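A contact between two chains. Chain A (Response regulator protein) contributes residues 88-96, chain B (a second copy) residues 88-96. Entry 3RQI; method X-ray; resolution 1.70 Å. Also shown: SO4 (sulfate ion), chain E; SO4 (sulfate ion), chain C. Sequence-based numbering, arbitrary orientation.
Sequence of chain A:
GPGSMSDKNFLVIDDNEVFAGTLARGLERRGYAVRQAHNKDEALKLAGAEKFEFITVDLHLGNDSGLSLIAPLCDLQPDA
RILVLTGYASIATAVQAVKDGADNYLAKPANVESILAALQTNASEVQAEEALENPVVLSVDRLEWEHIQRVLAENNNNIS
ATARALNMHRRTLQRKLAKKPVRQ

Chain A 88-96: YASIATAVQ
Chain B (88-96) YASIATAVQ

Each stretch enters as loop and ends as helix. Y88 has phi/psi of -120/54°, A89 -72/142° and S90 -157/151°, an extended approach that turns into a helix at I91 (-57/-43°). From there the backbone stays helical: A92 -61/-44°, T93 -71/-29°, A94 -68/-46°, V95 -54/-53° and Q96 -68/-38°. An exact two-fold axis relates the copies, so these values hold for both chains. The helical assignment rests on i to i+4 hydrogen bonds from A94(A) N to S90(A) O at 3.1 Å, V95(A) N to I91(A) O at 2.9 Å and Q96(A) N to A92(A) O at 3.2 Å, all repeated in chain B.

The two helices run in nearly the same direction, their N-to-C vectors 25° apart (signed crossing angle -25°), with axes approaching to 8.6 Å. In the register, like residues pair across the two-fold: I91(A) CA lies 5.3 Å from I91(B) CA, and V95(A) CA lies 6.0 Å from V95(B) CA. The slightly larger second distance places the tighter approach at the N-terminal pair, one helical turn before the other.

S90 occupies the N-cap position. Its chi1 of 60° (p) and the p rotamer of T93 (55°) bring S90(A) OG to 2.7 Å from T93(A) OG1, a hydrogen bond in which either hydroxyl could donate; chain B has the same pair. The hydrogen bond lies within one chain and links the N-cap to the first turn of its helix; the CA-to-CB bond of S90 points away from the partner stretch. The first helical amide is occupied: I91(A) N donates to O2 of the chain E sulfate at 2.9 Å with an N-H...acceptor angle of 149°, and I91(B) N does the same with O2 of the chain C sulfate. These ions probably come from the crystallisation liquor.

No hydrogen bond crosses between the stretches; packing is apolar and buries 335 Å² in total. I91 is the largest contributor, with 73 Å² covered in chain A and 72 Å² in chain B. Its CA-to-CB bond points sideways, but chi1 of -66° (m) and chi2 of 177° (t) carry the end of the side chain nearer to the partner. I91(A) CD1 thus reaches A89(B) CB at 3.7 Å and lies 4.1 Å from S90(B) N, while I91(A) CG1 meets I91(B) CG1 at 4.1 Å across the two-fold. The CG2 branch serves a different neighbour, with I91(A) CG2 3.9 Å from A94(B) CB.

A89 and A94 both direct CB toward the other stretch; the methyl of A89 packs on the end of the I91 side chain, that of A94 on the CG2 methyls of I91 and V95. A94(A) CB, besides touching I91(B) CG2 at 3.9 Å, lies 4.2 Å from V95(B) CG2. The CA-to-CB bond of V95 is sideways, with chi1 of 168° (t); that of A92 points away. Y88, T93 and Q96 are out of reach. Y88 adopts chi1 -61° (m) and chi2 -76°; Q96 adopts chi1 -168° (t), chi2 60° (p) and chi3 46°.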

# COMPACT_ATOMS: atom_id res chain seq x y z
N TYR A 88 -8.50 0.27 -8.68
CA TYR A 88 -8.43 -0.99 -7.97
C TYR A 88 -7.37 -0.99 -6.88
O TYR A 88 -6.47 -1.83 -6.85
CB TYR A 88 -8.22 -2.12 -8.96
CG TYR A 88 -9.36 -2.22 -9.94
CD1 TYR A 88 -10.60 -2.77 -9.57
CD2 TYR A 88 -9.22 -1.70 -11.22
CE1 TYR A 88 -11.65 -2.83 -10.50
CE2 TYR A 88 -10.24 -1.76 -12.12
CZ TYR A 88 -11.45 -2.32 -11.78
OH TYR A 88 -12.46 -2.37 -12.73
N ALA A 89 -7.44 -0.01 -5.98
CA ALA A 89 -6.33 0.19 -5.05
C ALA A 89 -6.28 -0.92 -4.00
O ALA A 89 -7.33 -1.39 -3.53
CB ALA A 89 -6.39 1.56 -4.40
N SER A 90 -5.06 -1.33 -3.66
CA SER A 90 -4.83 -2.28 -2.58
C SER A 90 -3.43 -2.14 -2.03
O SER A 90 -2.49 -1.76 -2.76
CB SER A 90 -5.07 -3.73 -3.05
OG SER A 90 -4.20 -4.10 -4.13
N ILE A 91 -3.28 -2.46 -0.75
CA ILE A 91 -1.91 -2.50 -0.20
C ILE A 91 -1.03 -3.46 -0.97
O ILE A 91 0.14 -3.13 -1.25
CB ILE A 91 -1.96 -2.83 1.30
CG1 ILE A 91 -2.65 -1.64 1.98
CG2 ILE A 91 -0.57 -3.11 1.84
CD1 ILE A 91 -2.88 -1.80 3.48
N ALA A 92 -1.53 -4.65 -1.31
CA ALA A 92 -0.67 -5.60 -1.97
C ALA A 92 -0.12 -5.10 -3.31
O ALA A 92 1.08 -5.26 -3.59
CB ALA A 92 -1.38 -6.97 -2.15
N THR A 93 -0.97 -4.48 -4.12
CA THR A 93 -0.44 -3.96 -5.40
C THR A 93 0.47 -2.75 -5.22
O THR A 93 1.38 -2.55 -6.02
CB THR A 93 -1.56 -3.66 -6.38
OG1 THR A 93 -2.50 -2.77 -5.77
CG2 THR A 93 -2.23 -4.92 -6.78
N ALA A 94 0.25 -1.97 -4.16
CA ALA A 94 1.12 -0.81 -3.89
C ALA A 94 2.52 -1.30 -3.49
O ALA A 94 3.50 -0.82 -4.01
CB ALA A 94 0.48 0.06 -2.80
N VAL A 95 2.60 -2.30 -2.61
CA VAL A 95 3.89 -2.93 -2.24
C VAL A 95 4.60 -3.39 -3.52
O VAL A 95 5.78 -3.00 -3.71
CB VAL A 95 3.65 -4.12 -1.26
CG1 VAL A 95 4.93 -4.96 -1.08
CG2 VAL A 95 3.16 -3.64 0.13
N GLN A 96 3.95 -4.18 -4.39
CA GLN A 96 4.65 -4.72 -5.55
C GLN A 96 5.01 -3.62 -6.55
O GLN A 96 6.09 -3.65 -7.14
CB GLN A 96 3.83 -5.83 -6.21
CG GLN A 96 4.63 -6.63 -7.26
CD GLN A 96 5.85 -7.28 -6.61
OE1 GLN A 96 5.73 -7.88 -5.53
NE2 GLN A 96 7.01 -7.15 -7.24
N TYR B 88 -2.42 0.05 11.91
CA TYR B 88 -2.68 1.32 11.26
C TYR B 88 -2.38 1.27 9.76
O TYR B 88 -1.60 2.06 9.24
CB TYR B 88 -1.91 2.42 11.95
CG TYR B 88 -2.32 2.56 13.39
CD1 TYR B 88 -3.53 3.19 13.75
CD2 TYR B 88 -1.54 2.02 14.40
CE1 TYR B 88 -3.90 3.29 15.09
CE2 TYR B 88 -1.90 2.12 15.71
CZ TYR B 88 -3.07 2.75 16.07
OH TYR B 88 -3.39 2.83 17.42
N ALA B 89 -2.98 0.31 9.06
CA ALA B 89 -2.57 0.07 7.68
C ALA B 89 -3.04 1.19 6.76
O ALA B 89 -4.15 1.73 6.92
CB ALA B 89 -3.05 -1.29 7.19
N SER B 90 -2.18 1.54 5.80
CA SER B 90 -2.52 2.50 4.76
C SER B 90 -1.65 2.29 3.54
O SER B 90 -0.49 1.84 3.64
CB SER B 90 -2.38 3.95 5.26
OG SER B 90 -1.06 4.26 5.68
N ILE B 91 -2.21 2.62 2.38
CA ILE B 91 -1.36 2.60 1.16
C ILE B 91 -0.15 3.50 1.31
O ILE B 91 0.97 3.09 0.92
CB ILE B 91 -2.20 2.95 -0.07
CG1 ILE B 91 -3.21 1.81 -0.25
CG2 ILE B 91 -1.31 3.17 -1.29
CD1 ILE B 91 -4.20 2.01 -1.39
N ALA B 92 -0.32 4.70 1.86
CA ALA B 92 0.81 5.60 1.93
C ALA B 92 1.97 5.04 2.76
O ALA B 92 3.14 5.14 2.34
CB ALA B 92 0.39 7.00 2.45
N THR B 93 1.67 4.46 3.91
CA THR B 93 2.77 3.89 4.71
C THR B 93 3.38 2.64 4.08
O THR B 93 4.57 2.37 4.27
CB THR B 93 2.36 3.63 6.14
OG1 THR B 93 1.19 2.81 6.16
CG2 THR B 93 2.08 4.93 6.83
N ALA B 94 2.58 1.89 3.32
CA ALA B 94 3.09 0.69 2.64
C ALA B 94 4.08 1.11 1.54
O ALA B 94 5.15 0.56 1.45
CB ALA B 94 1.93 -0.13 2.09
N VAL B 95 3.72 2.12 0.74
CA VAL B 95 4.63 2.67 -0.28
C VAL B 95 5.95 3.07 0.40
O VAL B 95 7.01 2.63 -0.07
CB VAL B 95 3.97 3.90 -1.00
CG1 VAL B 95 4.99 4.67 -1.85
CG2 VAL B 95 2.77 3.46 -1.88
N GLN B 96 5.92 3.89 1.48
CA GLN B 96 7.16 4.37 2.06
C GLN B 96 7.95 3.24 2.72
O GLN B 96 9.18 3.20 2.63
CB GLN B 96 6.90 5.52 3.04
CG GLN B 96 8.19 6.26 3.48
CD GLN B 96 8.88 6.85 2.26
OE1 GLN B 96 8.23 7.46 1.40
NE2 GLN B 96 10.20 6.65 2.16
S SO4 E . -6.63 -3.68 0.84
O1 SO4 E . -7.04 -2.81 -0.29
O2 SO4 E . -5.24 -4.02 0.73
O3 SO4 E . -7.30 -4.97 0.69
O4 SO4 E . -6.98 -2.94 2.06
S SO4 C . -5.81 4.05 2.83
O1 SO4 C . -5.59 3.18 4.02
O2 SO4 C . -4.57 4.31 2.17
O3 SO4 C . -6.22 5.37 3.31
O4 SO4 C . -6.81 3.35 2.02